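Local coordinates for proline dehydrogenase (Bradyrhizobium japonicum USDA 110, PDB 3HAZ), which probably oxidises proline to glutamate in two steps, pairing an FAD-dependent proline dehydrogenase with an NAD-dependent aldehyde dehydrogenase in one polypeptide, at residues A[820-823]-A[829-832]; A[95-100]-A[157-162]. One frame throughout, in Å; residues are numbered along the deposited sequence.

Interaction 1 (A[820-823]-A[829-832]); sequences ELKI and VATH
His-832 and Lys-822 tie the start of the loop between helices 804-819 and 839-855 of the aldehyde dehydrogenase part to a turn farther along it. The tight side is a two-bond clamp. Lys-822 N gives its hydrogen to His-832 ND1 at 2.9 Å, nearly straight (169°) and 4° out of the ring plane, while His-832 N returns a bond to Lys-822 O at 2.7 Å. With chi1 at -69°, CG of His-832 lies beside its own backbone N, which lets the ring and the amide serve the same residue opposite. Leu-821 crosses the histidine at about a right angle, its CB 4.0 Å from His-832 CB. At the far edge of the ring, NE2 is hydrogen-bonded to Glu-248 OE2, so the imidazole links this loop to the proline dehydrogenase part. An alanine in place of His-832 would probably leave Lys-822 N and Glu-248 OE2 each without this partner. The looser, solvent side belongs to the Lys-822 side chain, whose ammonium leads away to a weak, long ion pair with Asp-828. Its aliphatic part still lies along Ala-830, with CB 3.4 Å from Ala-830 O and CD 3.8 Å from Ala-830 CB.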
ATOM      1  N   GLU A 820      33.831 -48.049 -10.586  1.00 31.56           N
ATOM      2  CA  GLU A 820      32.474 -48.464 -10.943  1.00 23.68           C
ATOM      3  C   GLU A 820      31.893 -47.714 -12.138  1.00 30.16           C
ATOM      4  O   GLU A 820      30.790 -48.025 -12.583  1.00 29.41           O
ATOM      5  CB  GLU A 820      31.527 -48.321  -9.747  1.00 24.38           C
ATOM      6  CG  GLU A 820      31.826 -49.273  -8.595  1.00 28.76           C
ATOM      7  CD  GLU A 820      31.855 -50.740  -9.013  1.00 33.62           C
ATOM      8  OE1 GLU A 820      31.093 -51.131  -9.924  1.00 33.87           O
ATOM      9  OE2 GLU A 820      32.640 -51.510  -8.418  1.00 32.36           O
ATOM     10  N   LEU A 821      32.623 -46.729 -12.654  1.00 23.47           N
ATOM     11  CA  LEU A 821      32.148 -45.974 -13.808  1.00 22.17           C
ATOM     12  C   LEU A 821      32.287 -46.778 -15.101  1.00 26.88           C
ATOM     13  O   LEU A 821      33.363 -47.284 -15.418  1.00 28.41           O
ATOM     14  CB  LEU A 821      32.899 -44.650 -13.941  1.00 19.76           C
ATOM     15  CG  LEU A 821      32.868 -43.719 -12.727  1.00 24.71           C
ATOM     16  CD1 LEU A 821      33.669 -42.461 -13.017  1.00 27.69           C
ATOM     17  CD2 LEU A 821      31.440 -43.367 -12.348  1.00 25.41           C
ATOM     18  N   LYS A 822      31.195 -46.894 -15.848  1.00 30.72           N
ATOM     19  CA  LYS A 822      31.263 -47.536 -17.155  1.00 32.81           C
ATOM     20  C   LYS A 822      31.800 -46.558 -18.194  1.00 30.82           C
ATOM     21  O   LYS A 822      31.259 -45.469 -18.371  1.00 24.85           O
ATOM     22  CB  LYS A 822      29.900 -48.068 -17.592  1.00 33.93           C
ATOM     23  CG  LYS A 822      29.966 -48.900 -18.871  1.00 41.22           C
ATOM     24  CD  LYS A 822      28.643 -49.592 -19.151  1.00 47.63           C
ATOM     25  CE  LYS A 822      28.847 -50.879 -19.934  1.00 50.31           C
ATOM     26  NZ  LYS A 822      29.624 -50.651 -21.181  1.00 48.62           N
ATOM     27  N   ILE A 823      32.879 -46.958 -18.857  1.00 27.84           N
ATOM     28  CA  ILE A 823      33.515 -46.174 -19.902  1.00 25.93           C
ATOM     29  C   ILE A 823      33.169 -46.844 -21.214  1.00 30.42           C
ATOM     30  O   ILE A 823      33.304 -48.057 -21.337  1.00 32.62           O
ATOM     31  CB  ILE A 823      35.051 -46.207 -19.762  1.00 28.23           C
ATOM     32  CG1 ILE A 823      35.476 -45.718 -18.378  1.00 39.25           C
ATOM     33  CG2 ILE A 823      35.719 -45.382 -20.858  1.00 29.57           C
ATOM     34  CD1 ILE A 823      36.908 -46.070 -18.033  1.00 41.42           C
ATOM     35  N   VAL A 829      23.068 -46.247 -22.719  1.00 31.87           N
ATOM     36  CA  VAL A 829      22.510 -45.563 -21.554  1.00 30.33           C
ATOM     37  C   VAL A 829      23.284 -45.877 -20.268  1.00 28.72           C
ATOM     38  O   VAL A 829      23.213 -45.132 -19.292  1.00 30.82           O
ATOM     39  CB  VAL A 829      21.027 -45.947 -21.356  1.00 34.18           C
ATOM     40  CG1 VAL A 829      20.900 -47.453 -21.118  1.00 28.47           C
ATOM     41  CG2 VAL A 829      20.411 -45.159 -20.211  1.00 33.39           C
ATOM     42  N   ALA A 830      24.023 -46.978 -20.271  1.00 26.76           N
ATOM     43  CA  ALA A 830      24.746 -47.416 -19.080  1.00 28.71           C
ATOM     44  C   ALA A 830      26.107 -46.732 -18.940  1.00 31.56           C
ATOM     45  O   ALA A 830      26.769 -46.869 -17.917  1.00 32.24           O
ATOM     46  CB  ALA A 830      24.915 -48.926 -19.096  1.00 21.60           C
ATOM     47  N   THR A 831      26.521 -45.999 -19.969  1.00 28.01           N
ATOM     48  CA  THR A 831      27.841 -45.371 -19.979  1.00 23.01           C
ATOM     49  C   THR A 831      27.909 -44.165 -19.056  1.00 24.04           C
ATOM     50  O   THR A 831      26.999 -43.338 -19.032  1.00 24.51           O
ATOM     51  CB  THR A 831      28.242 -44.935 -21.403  1.00 30.59           C
ATOM     52  OG1 THR A 831      28.332 -46.094 -22.239  1.00 34.21           O
ATOM     53  CG2 THR A 831      29.591 -44.226 -21.389  1.00 28.05           C
ATOM     54  N   HIS A 832      28.990 -44.082 -18.292  1.00 25.92           N
ATOM     55  CA  HIS A 832      29.212 -42.975 -17.375  1.00 25.51           C
ATOM     56  C   HIS A 832      30.247 -42.029 -17.957  1.00 28.39           C
ATOM     57  O   HIS A 832      30.170 -40.814 -17.775  1.00 25.14           O
ATOM     58  CB  HIS A 832      29.710 -43.488 -16.016  1.00 23.25           C
ATOM     59  CG  HIS A 832      28.678 -44.241 -15.233  1.00 25.30           C
ATOM     60  ND1 HIS A 832      28.837 -45.562 -14.867  1.00 24.54           N
ATOM     61  CD2 HIS A 832      27.476 -43.856 -14.743  1.00 22.84           C
ATOM     62  CE1 HIS A 832      27.775 -45.958 -14.189  1.00 28.64           C
ATOM     63  NE2 HIS A 832      26.933 -44.943 -14.100  1.00 29.23           N
TER

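Interaction 2 (A[95-100]-A[157-162]); sequences QFIEDK and ATRQAM
Glu-98 OE1 is gripped twice: Arg-159 NH2 donates to it at 2.8 Å in a salt bridge, and a water donates to it at the same length. The water also accepts from Arg-159 NE at 2.8 Å, so the carboxylate meets the guanidinium once directly and once through solvent. The direct bond is almost straight (167°), uses the anti lone pair of OE1, and lies 3° out of the guanidinium plane. Carboxylate and guanidinium are nearly coplanar, although the two side chains meet at about a right angle. This bridge spans helices 90-100 and 151-168 of the region assigned to the DNA-binding domain of proline dehydrogenase. The two segments run nearly antiparallel, with axes 11.6 Å apart, so long side chains rather than backbones make the contact. Arg-159 is extended from CG to NE and reaches across toward the other helix, whereas Glu-98 folds at its second torsion (chi2 -50°) to bring OE1 to the guanidinium edge. Ile-97 CG2 sits over one guanidinium face, toward the rim, 3.4 Å from Arg-159 NH2. The other branch of Ile-97 reaches Met-162 tip to tip, CD1 to SD at 3.6 Å, forming the apolar half of the contact. Met-162 also rests on Ala-81 of helix 71-85, which joins a third helix to the packing. Arg-159 NH1 has a second acidic partner in Asp-94, earlier on helix 90-100. With a carboxylate on each terminal nitrogen, a water on NE and a methyl over one face, the guanidinium is probably fixed in rotation, and the two acids would help to keep its positive charge balanced at this partly buried helix interface.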
ATOM      1  N   GLN A  95      36.740 -35.896  32.581  1.00 33.70           N
ATOM      2  CA  GLN A  95      37.780 -34.882  32.704  1.00 37.47           C
ATOM      3  C   GLN A  95      37.838 -34.030  31.449  1.00 39.35           C
ATOM      4  O   GLN A  95      37.991 -32.807  31.517  1.00 41.18           O
ATOM      5  CB  GLN A  95      39.146 -35.530  32.960  1.00 35.61           C
ATOM      6  N   PHE A  96      37.726 -34.682  30.296  1.00 31.53           N
ATOM      7  CA  PHE A  96      37.728 -33.959  29.037  1.00 23.02           C
ATOM      8  C   PHE A  96      36.560 -32.975  29.016  1.00 21.32           C
ATOM      9  O   PHE A  96      36.732 -31.789  28.736  1.00 27.07           O
ATOM     10  CB  PHE A  96      37.612 -34.918  27.860  1.00 29.24           C
ATOM     11  CG  PHE A  96      37.519 -34.224  26.537  1.00 28.79           C
ATOM     12  CD1 PHE A  96      38.667 -33.837  25.863  1.00 28.97           C
ATOM     13  CD2 PHE A  96      36.286 -33.930  25.981  1.00 24.83           C
ATOM     14  CE1 PHE A  96      38.586 -33.187  24.641  1.00 29.30           C
ATOM     15  CE2 PHE A  96      36.197 -33.279  24.759  1.00 28.58           C
ATOM     16  CZ  PHE A  96      37.347 -32.906  24.090  1.00 26.91           C
ATOM     17  N   ILE A  97      35.374 -33.484  29.335  1.00 25.41           N
ATOM     18  CA  ILE A  97      34.156 -32.685  29.317  1.00 25.33           C
ATOM     19  C   ILE A  97      34.239 -31.439  30.201  1.00 25.79           C
ATOM     20  O   ILE A  97      33.887 -30.345  29.766  1.00 29.13           O
ATOM     21  CB  ILE A  97      32.936 -33.538  29.687  1.00 27.21           C
ATOM     22  CG1 ILE A  97      32.657 -34.551  28.568  1.00 20.54           C
ATOM     23  CG2 ILE A  97      31.725 -32.657  29.919  1.00 28.75           C
ATOM     24  CD1 ILE A  97      31.599 -35.585  28.927  1.00 19.55           C
ATOM     25  N   GLU A  98      34.721 -31.605  31.429  1.00 22.61           N
ATOM     26  CA  GLU A  98      34.831 -30.492  32.365  1.00 28.36           C
ATOM     27  C   GLU A  98      36.019 -29.569  32.084  1.00 30.18           C
ATOM     28  O   GLU A  98      35.902 -28.352  32.202  1.00 31.30           O
ATOM     29  CB  GLU A  98      34.923 -31.003  33.812  1.00 37.01           C
ATOM     30  CG  GLU A  98      33.651 -31.663  34.338  1.00 42.37           C
ATOM     31  CD  GLU A  98      32.412 -30.808  34.109  1.00 50.65           C
ATOM     32  OE1 GLU A  98      31.360 -31.369  33.726  1.00 50.61           O
ATOM     33  OE2 GLU A  98      32.492 -29.575  34.297  1.00 52.28           O
ATOM     34  N   ASP A  99      37.161 -30.146  31.721  1.00 30.76           N
ATOM     35  CA  ASP A  99      38.407 -29.382  31.654  1.00 32.84           C
ATOM     36  C   ASP A  99      38.719 -28.798  30.284  1.00 28.68           C
ATOM     37  O   ASP A  99      39.263 -27.704  30.193  1.00 35.58           O
ATOM     38  CB  ASP A  99      39.591 -30.236  32.117  1.00 37.73           C
ATOM     39  CG  ASP A  99      39.511 -30.600  33.593  1.00 43.24           C
ATOM     40  OD1 ASP A  99      38.686 -30.000  34.320  1.00 41.28           O
ATOM     41  OD2 ASP A  99      40.280 -31.484  34.025  1.00 40.04           O
ATOM     42  N   LYS A 100      38.383 -29.529  29.226  1.00 29.35           N
ATOM     43  CA  LYS A 100      38.821 -29.171  27.876  1.00 24.92           C
ATOM     44  C   LYS A 100      37.684 -28.662  26.998  1.00 28.20           C
ATOM     45  O   LYS A 100      37.787 -27.604  26.375  1.00 27.66           O
ATOM     46  CB  LYS A 100      39.481 -30.379  27.198  1.00 29.67           C
ATOM     47  CG  LYS A 100      40.688 -30.936  27.937  1.00 37.16           C
ATOM     48  CD  LYS A 100      41.843 -29.947  27.910  1.00 47.05           C
ATOM     49  CE  LYS A 100      43.055 -30.482  28.665  1.00 53.02           C
ATOM     50  NZ  LYS A 100      44.158 -29.476  28.724  1.00 59.31           N
ATOM     51  N   ALA A 157      24.527 -30.254  27.474  1.00 18.08           N
ATOM     52  CA  ALA A 157      23.953 -30.752  26.225  1.00 21.35           C
ATOM     53  C   ALA A 157      24.724 -31.968  25.687  1.00 26.32           C
ATOM     54  O   ALA A 157      24.128 -32.910  25.157  1.00 22.69           O
ATOM     55  CB  ALA A 157      23.901 -29.640  25.179  1.00 16.80           C
ATOM     56  N   THR A 158      26.048 -31.939  25.812  1.00 23.53           N
ATOM     57  CA  THR A 158      26.880 -33.053  25.358  1.00 24.10           C
ATOM     58  C   THR A 158      26.625 -34.318  26.176  1.00 26.28           C
ATOM     59  O   THR A 158      26.584 -35.420  25.622  1.00 24.97           O
ATOM     60  CB  THR A 158      28.385 -32.710  25.414  1.00 20.51           C
ATOM     61  OG1 THR A 158      28.664 -31.603  24.543  1.00 19.59           O
ATOM     62  CG2 THR A 158      29.214 -33.907  24.990  1.00 15.82           C
ATOM     63  N   ARG A 159      26.456 -34.156  27.490  1.00 20.91           N
ATOM     64  CA  ARG A 159      26.144 -35.286  28.365  1.00 25.01           C
ATOM     65  C   ARG A 159      24.804 -35.917  28.003  1.00 22.26           C
ATOM     66  O   ARG A 159      24.653 -37.138  28.035  1.00 22.02           O
ATOM     67  CB  ARG A 159      26.145 -34.867  29.838  1.00 21.20           C
ATOM     68  CG  ARG A 159      27.525 -34.513  30.364  1.00 28.22           C
ATOM     69  CD  ARG A 159      27.547 -34.423  31.885  1.00 34.06           C
ATOM     70  NE  ARG A 159      28.810 -33.876  32.370  1.00 36.35           N
ATOM     71  CZ  ARG A 159      29.906 -34.598  32.564  1.00 38.28           C
ATOM     72  NH1 ARG A 159      29.888 -35.904  32.317  1.00 34.16           N
ATOM     73  NH2 ARG A 159      31.018 -34.013  32.998  1.00 38.89           N
ATOM     74  N   GLN A 160      23.830 -35.077  27.660  1.00 23.08           N
ATOM     75  CA  GLN A 160      22.534 -35.569  27.203  1.00 25.42           C
ATOM     76  C   GLN A 160      22.666 -36.323  25.884  1.00 20.27           C
ATOM     77  O   GLN A 160      22.050 -37.369  25.694  1.00 17.93           O
ATOM     78  CB  GLN A 160      21.552 -34.408  27.050  1.00 26.09           C
ATOM     79  CG  GLN A 160      20.124 -34.832  26.827  1.00 30.62           C
ATOM     80  CD  GLN A 160      19.172 -33.644  26.829  1.00 41.88           C
ATOM     81  OE1 GLN A 160      19.404 -32.644  27.514  1.00 41.39           O
ATOM     82  NE2 GLN A 160      18.099 -33.749  26.057  1.00 37.12           N
ATOM     83  N   ALA A 161      23.473 -35.788  24.968  1.00 18.59           N
ATOM     84  CA  ALA A 161      23.721 -36.466  23.699  1.00 22.93           C
ATOM     85  C   ALA A 161      24.323 -37.842  23.979  1.00 20.70           C
ATOM     86  O   ALA A 161      24.041 -38.822  23.280  1.00 26.25           O
ATOM     87  CB  ALA A 161      24.657 -35.624  22.797  1.00 14.32           C
ATOM     88  N   MET A 162      25.151 -37.913  25.016  1.00 17.00           N
ATOM     89  CA  MET A 162      25.791 -39.173  25.375  1.00 18.45           C
ATOM     90  C   MET A 162      24.777 -40.225  25.828  1.00 29.73           C
ATOM     91  O   MET A 162      24.901 -41.397  25.464  1.00 23.35           O
ATOM     92  CB  MET A 162      26.880 -38.962  26.434  1.00 20.11           C
ATOM     93  CG  MET A 162      28.139 -38.303  25.864  1.00 23.93           C
ATOM     94  SD  MET A 162      29.345 -37.801  27.111  1.00 27.14           S
ATOM     95  CE  MET A 162      29.942 -39.395  27.682  1.00 31.10           C
TER
HETATM   96  O   HOH W   1      28.710 -31.115  32.857  1.00 43.52           O

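Overall arrangement
Interaction 2 belongs to the DNA-binding domain and interaction 1, much later in the chain, to the aldehyde dehydrogenase part; their centres are 48 Å apart, and about 34 Å separates the nearest atoms. They share no helix or strand. Interaction 1 is a surface contact that folds the first part of one loop back on itself, relying on neutral bonds made by backbone amides and an imidazole. Interaction 2 is partly buried and joins two helices distant in sequence, its contact carried entirely by side chains: an ion pair with a water on one side, aliphatic carbon and sulfur on the other. Both lie away from the FAD and NAD sites.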